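Local coordinates for protein HD superfamily hydrolase (Clostridium acetobutylicum ATCC 824, PDB 3CCG) that probably hydrolyses diadenosine tetraphosphate symmetrically to two molecules of ADP, using a pair of iron ions held in an HD-domain active site, at residues D104-A108 / S120-I126; L156-D161 / A181-I186. Residues are numbered along the deposited sequence.

Contact 1: residues D104-A108 / S120-I126; sequences DVLNA and SLLEKII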
loop_
_atom_site.group_PDB
_atom_site.type_symbol
_atom_site.label_atom_id
_atom_site.label_comp_id
_atom_site.label_asym_id
_atom_site.label_seq_id
_atom_site.Cartn_x
_atom_site.Cartn_y
_atom_site.Cartn_z
ATOM N N ASP A 104 13.086 22.399 -2.309
ATOM C CA ASP A 104 12.612 21.774 -1.069
ATOM C C ASP A 104 11.182 22.262 -0.790
ATOM O O ASP A 104 10.309 21.466 -0.479
ATOM C CB ASP A 104 13.548 22.142 0.083
ATOM C CG ASP A 104 13.424 21.263 1.277
ATOM O OD1 ASP A 104 12.809 20.156 1.236
ATOM O OD2 ASP A 104 13.990 21.659 2.323
ATOM N N VAL A 105 10.951 23.564 -0.886
ATOM C CA VAL A 105 9.581 24.114 -0.715
ATOM C C VAL A 105 8.644 23.458 -1.691
ATOM O O VAL A 105 7.550 23.033 -1.303
ATOM C CB VAL A 105 9.565 25.612 -0.895
ATOM C CG1 VAL A 105 8.149 26.221 -1.004
ATOM C CG2 VAL A 105 10.348 26.288 0.242
ATOM N N LEU A 106 9.023 23.366 -2.949
ATOM C CA LEU A 106 8.118 22.775 -3.935
ATOM C C LEU A 106 7.820 21.300 -3.574
ATOM O O LEU A 106 6.667 20.854 -3.703
ATOM C CB LEU A 106 8.711 22.918 -5.339
ATOM C CG LEU A 106 8.835 24.344 -5.823
ATOM C CD1 LEU A 106 9.597 24.334 -7.182
ATOM C CD2 LEU A 106 7.479 25.048 -5.925
ATOM N N ASN A 107 8.835 20.531 -3.180
ATOM C CA ASN A 107 8.592 19.153 -2.766
ATOM C C ASN A 107 7.625 19.077 -1.553
ATOM O O ASN A 107 6.737 18.205 -1.474
ATOM C CB ASN A 107 9.883 18.412 -2.381
ATOM C CG ASN A 107 10.716 18.051 -3.589
ATOM O OD1 ASN A 107 10.193 17.905 -4.693
ATOM N ND2 ASN A 107 12.041 17.929 -3.385
ATOM N N ALA A 108 7.828 19.952 -0.572
ATOM C CA ALA A 108 7.008 19.950 0.625
ATOM C C ALA A 108 5.530 20.183 0.249
ATOM O O ALA A 108 4.639 19.591 0.822
ATOM C CB ALA A 108 7.505 20.998 1.586
ATOM N N SER A 120 12.385 15.126 3.063
ATOM C CA SER A 120 13.232 16.071 3.743
ATOM C C SER A 120 12.562 16.484 5.054
ATOM O O SER A 120 11.355 16.328 5.269
ATOM C CB SER A 120 13.464 17.299 2.857
ATOM O OG SER A 120 12.302 18.133 2.860
ATOM N N LEU A 121 13.360 17.107 5.914
ATOM C CA LEU A 121 12.864 17.644 7.136
ATOM C C LEU A 121 11.707 18.629 6.837
ATOM O O LEU A 121 10.675 18.571 7.517
ATOM C CB LEU A 121 14.009 18.322 7.894
ATOM C CG LEU A 121 13.571 19.045 9.152
ATOM C CD1 LEU A 121 12.804 18.167 10.155
ATOM C CD2 LEU A 121 14.795 19.733 9.790
ATOM N N LEU A 122 11.861 19.488 5.818
ATOM C CA LEU A 122 10.796 20.471 5.482
ATOM C C LEU A 122 9.523 19.731 5.033
ATOM O O LEU A 122 8.432 20.073 5.456
ATOM C CB LEU A 122 11.254 21.453 4.439
ATOM C CG LEU A 122 10.221 22.517 4.015
ATOM C CD1 LEU A 122 9.944 23.450 5.252
ATOM C CD2 LEU A 122 10.728 23.252 2.764
ATOM N N GLU A 123 9.687 18.715 4.194
ATOM C CA GLU A 123 8.530 17.945 3.745
ATOM C C GLU A 123 7.768 17.348 4.932
ATOM O O GLU A 123 6.539 17.389 4.993
ATOM C CB GLU A 123 8.967 16.811 2.830
ATOM C CG GLU A 123 9.400 17.182 1.469
ATOM C CD GLU A 123 9.935 16.004 0.686
ATOM O OE1 GLU A 123 9.101 15.109 0.394
ATOM O OE2 GLU A 123 11.155 15.938 0.408
ATOM N N LYS A 124 8.509 16.804 5.920
ATOM C CA LYS A 124 7.902 16.222 7.083
ATOM C C LYS A 124 7.109 17.268 7.919
ATOM O O LYS A 124 6.034 17.026 8.415
ATOM C CB LYS A 124 8.907 15.506 7.968
ATOM C CG LYS A 124 9.644 14.391 7.262
ATOM C CD LYS A 124 10.638 13.709 8.191
ATOM C CE LYS A 124 11.328 12.551 7.481
ATOM N NZ LYS A 124 12.432 11.959 8.326
ATOM N N ILE A 125 7.774 18.419 8.127
ATOM C CA ILE A 125 7.180 19.520 8.885
ATOM C C ILE A 125 5.837 19.979 8.244
ATOM O O ILE A 125 4.819 20.174 8.943
ATOM C CB ILE A 125 8.187 20.678 8.995
ATOM C CG1 ILE A 125 9.309 20.290 9.964
ATOM C CG2 ILE A 125 7.473 21.917 9.478
ATOM C CD1 ILE A 125 10.445 21.334 10.120
ATOM N N ILE A 126 5.821 20.101 6.900
ATOM C CA ILE A 126 4.622 20.621 6.217
ATOM C C ILE A 126 3.521 19.555 6.284
ATOM O O ILE A 126 2.358 19.831 6.618
ATOM C CB ILE A 126 4.911 21.090 4.786
ATOM C CG1 ILE A 126 5.939 22.252 4.826
ATOM C CG2 ILE A 126 3.622 21.477 4.084
ATOM C CD1 ILE A 126 5.620 23.403 5.805
HETATM O O HOH W 1 14.484 20.194 4.547
HETATM O O HOH W 2 12.684 18.055 -0.488
HETATM O O HOH W 3 5.218 17.306 2.394
#
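A capping box opens the helix 121-132 of this all-helical HD domain, and the contact shows how such a box can be tied to a neighbouring helix. Ser-120 is the N-cap: its OG accepts from Glu-123 N at 3.0 Å, and Ser-120 N in return donates to Glu-123 OE2, also at 3.0 Å. The same serine hydroxyl donates across the interface, so Asp-104 on helix 103-110 fastens to the cap itself. Asp-104 also forms a salt bridge with Lys-44, as Glu-123 does with Arg-116, while Asn-107 is hydrogen-bonded to Arg-91. Water 1 links Asp-104 OD2 to Leu-122 N, an amide in the first turn of the helix, and water 2 joins Asp-104 OD1, Asn-107 ND2 and Glu-123 OE2.

Below this polar layer the two short helical segments, inclined at 36° with their axes 8.4 Å apart at closest approach, pack through small and branched side chains. The small Ala-108 lets the backbones come close, its CA 4.0 Å from Glu-123 CA, and its CB rests on Leu-122 CG (3.9 Å) and Ile-126 CG1 (3.8 Å). Ile-126 also lies near the iron ligands His-52 and His-112, so the packing continues toward the metal site. The shortest link across the pair is the hydrogen bond from Ser-120 OG to Asp-104 OD1, 2.6 Å.

Contact 2: residues L156-D161 / A181-I186; sequences LLMSFD and ARNYLI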
loop_
_atom_site.group_PDB
_atom_site.type_symbol
_atom_site.label_atom_id
_atom_site.label_comp_id
_atom_site.label_asym_id
_atom_site.label_seq_id
_atom_site.Cartn_x
_atom_site.Cartn_y
_atom_site.Cartn_z
ATOM N N LEU A 156 4.773 11.025 12.095
ATOM C CA LEU A 156 4.358 10.675 10.723
ATOM C C LEU A 156 3.823 9.246 10.691
ATOM O O LEU A 156 2.715 9.000 10.198
ATOM C CB LEU A 156 5.478 10.848 9.721
ATOM C CG LEU A 156 5.533 12.200 9.018
ATOM C CD1 LEU A 156 5.899 13.321 9.955
ATOM C CD2 LEU A 156 6.530 12.108 7.855
ATOM N N LEU A 157 4.573 8.345 11.322
ATOM C CA LEU A 157 4.165 6.945 11.344
ATOM C C LEU A 157 2.776 6.793 11.941
ATOM O O LEU A 157 1.923 6.101 11.384
ATOM C CB LEU A 157 5.253 6.123 12.054
ATOM C CG LEU A 157 5.147 4.597 12.042
ATOM C CD1 LEU A 157 4.894 4.071 10.639
ATOM C CD2 LEU A 157 6.435 3.979 12.649
HETATM N N MSE A 158 2.525 7.493 13.040
HETATM C CA MSE A 158 1.226 7.457 13.660
HETATM C C MSE A 158 0.151 7.957 12.689
HETATM O O MSE A 158 -0.961 7.431 12.615
HETATM C CB MSE A 158 1.254 8.310 14.932
HETATM C CG MSE A 158 2.222 7.797 15.977
HETATM SE SE MSE A 158 2.498 9.095 17.371
HETATM C CE MSE A 158 0.545 9.648 17.438
ATOM N N SER A 159 0.479 9.025 11.962
ATOM C CA SER A 159 -0.468 9.594 10.987
ATOM C C SER A 159 -0.786 8.661 9.813
ATOM O O SER A 159 -1.957 8.501 9.422
ATOM C CB SER A 159 0.030 10.974 10.481
ATOM O OG SER A 159 -0.959 11.585 9.673
ATOM N N PHE A 160 0.267 8.039 9.281
ATOM C CA PHE A 160 0.141 7.101 8.156
ATOM C C PHE A 160 -0.739 5.908 8.584
ATOM O O PHE A 160 -1.651 5.483 7.847
ATOM C CB PHE A 160 1.506 6.619 7.680
ATOM C CG PHE A 160 2.386 7.678 7.094
ATOM C CD1 PHE A 160 1.878 8.723 6.358
ATOM C CD2 PHE A 160 3.727 7.540 7.167
ATOM C CE1 PHE A 160 2.730 9.644 5.773
ATOM C CE2 PHE A 160 4.589 8.438 6.569
ATOM C CZ PHE A 160 4.078 9.497 5.901
ATOM N N ASP A 161 -0.449 5.392 9.765
ATOM C CA ASP A 161 -1.227 4.257 10.308
ATOM C C ASP A 161 -2.688 4.617 10.430
ATOM O O ASP A 161 -3.569 3.890 10.026
ATOM C CB ASP A 161 -0.647 3.748 11.631
ATOM C CG ASP A 161 0.663 3.000 11.471
ATOM O OD1 ASP A 161 1.095 2.722 10.337
ATOM O OD2 ASP A 161 1.281 2.686 12.518
ATOM N N ALA A 181 5.812 5.546 1.900
ATOM C CA ALA A 181 6.314 6.444 2.906
ATOM C C ALA A 181 6.431 5.756 4.269
ATOM O O ALA A 181 7.416 5.924 5.006
ATOM C CB ALA A 181 5.373 7.694 3.003
ATOM N N ARG A 182 5.393 5.036 4.632
ATOM C CA ARG A 182 5.350 4.300 5.869
ATOM C C ARG A 182 6.439 3.206 5.884
ATOM O O ARG A 182 7.181 3.087 6.861
ATOM C CB ARG A 182 3.964 3.701 6.118
ATOM C CG ARG A 182 3.853 2.838 7.329
ATOM C CD ARG A 182 2.509 2.216 7.471
ATOM N NE ARG A 182 2.543 1.274 8.594
ATOM C CZ ARG A 182 3.060 0.052 8.485
ATOM N NH1 ARG A 182 3.522 -0.389 7.333
ATOM N NH2 ARG A 182 3.119 -0.730 9.551
ATOM N N ASN A 183 6.539 2.426 4.806
ATOM C CA ASN A 183 7.538 1.371 4.775
ATOM C C ASN A 183 8.915 1.941 4.982
ATOM O O ASN A 183 9.742 1.359 5.678
ATOM C CB ASN A 183 7.499 0.560 3.459
ATOM C CG ASN A 183 6.333 -0.400 3.373
ATOM O OD1 ASN A 183 5.814 -0.849 4.371
ATOM N ND2 ASN A 183 5.934 -0.706 2.154
ATOM N N TYR A 184 9.191 3.053 4.326
ATOM C CA TYR A 184 10.502 3.707 4.389
ATOM C C TYR A 184 10.831 4.091 5.844
ATOM O O TYR A 184 11.948 3.861 6.312
ATOM C CB TYR A 184 10.539 4.923 3.455
ATOM C CG TYR A 184 11.891 5.556 3.433
ATOM C CD1 TYR A 184 12.249 6.464 4.397
ATOM C CD2 TYR A 184 12.805 5.254 2.430
ATOM C CE1 TYR A 184 13.498 7.044 4.396
ATOM C CE2 TYR A 184 14.073 5.827 2.410
ATOM C CZ TYR A 184 14.395 6.730 3.407
ATOM O OH TYR A 184 15.647 7.308 3.413
ATOM N N LEU A 185 9.872 4.644 6.578
ATOM C CA LEU A 185 10.093 5.009 7.992
ATOM C C LEU A 185 10.310 3.767 8.843
ATOM O O LEU A 185 11.170 3.768 9.709
ATOM C CB LEU A 185 8.961 5.849 8.570
ATOM C CG LEU A 185 8.893 7.257 7.955
ATOM C CD1 LEU A 185 7.755 7.983 8.664
ATOM C CD2 LEU A 185 10.229 7.986 8.107
ATOM N N ILE A 186 9.570 2.702 8.570
ATOM C CA ILE A 186 9.754 1.486 9.344
ATOM C C ILE A 186 11.152 0.941 9.134
ATOM O O ILE A 186 11.788 0.513 10.092
ATOM C CB ILE A 186 8.751 0.440 8.967
ATOM C CG1 ILE A 186 7.375 0.867 9.476
ATOM C CG2 ILE A 186 9.170 -0.927 9.560
ATOM C CD1 ILE A 186 6.304 0.131 8.840
HETATM O O HOH W 4 2.728 0.413 12.245
#
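Phe-160 wedges its ring against Ala-181, Arg-182 and Leu-185, with CZ 3.7 Å from Ala-181 CB, CD2 3.8 Å from Arg-182 CA and CE2 3.8 Å from Leu-185 CD1. This is the packing of a helical hairpin: helices 152-170 and 176-188 run roughly antiparallel, their segments here at 142° with axes 9.9 Å apart. Leu-185 CD1 also meets Leu-156 CB at 3.8 Å, while Leu-157 CD1 lies against the aliphatic part of Arg-182, 3.7 Å from its CG. Beyond the apolar layer Arg-182, extended through chi3, brings its NE to Asp-161 OD1 at 2.7 Å in a hydrogen-bonded salt bridge, and water 4 joins Asp-161 OD2 to Arg-182 NH2. Arg-182 NH1 reaches further, to the backbone oxygen of Gly-172 of the second subunit. One arginine thus serves twice: its methylenes pack within the hairpin, and its charged end ties the hairpin both to itself and to the dimer partner.

How the contacts relate
Both contacts are buried helix pairs with similar areas, yet they illustrate how chemistry follows position. Contact 1 is centred about 8 Å from the chain centre, beside iron ligands; contact 2, about 15 Å out, belongs to the C-terminal hairpin and meets the second subunit. Each combines an apolar layer with bridging water and one direct polar link: a serine-to-carboxylate hydrogen bond between helices running broadly the same way in contact 1, an arginine-aspartate salt bridge between roughly antiparallel ones in contact 2. They share no helix, but Lys-124 CG touches Leu-156 CD2 at 3.9 Å, so the pairs meet in space, although contact 1 closes along the chain before contact 2 opens.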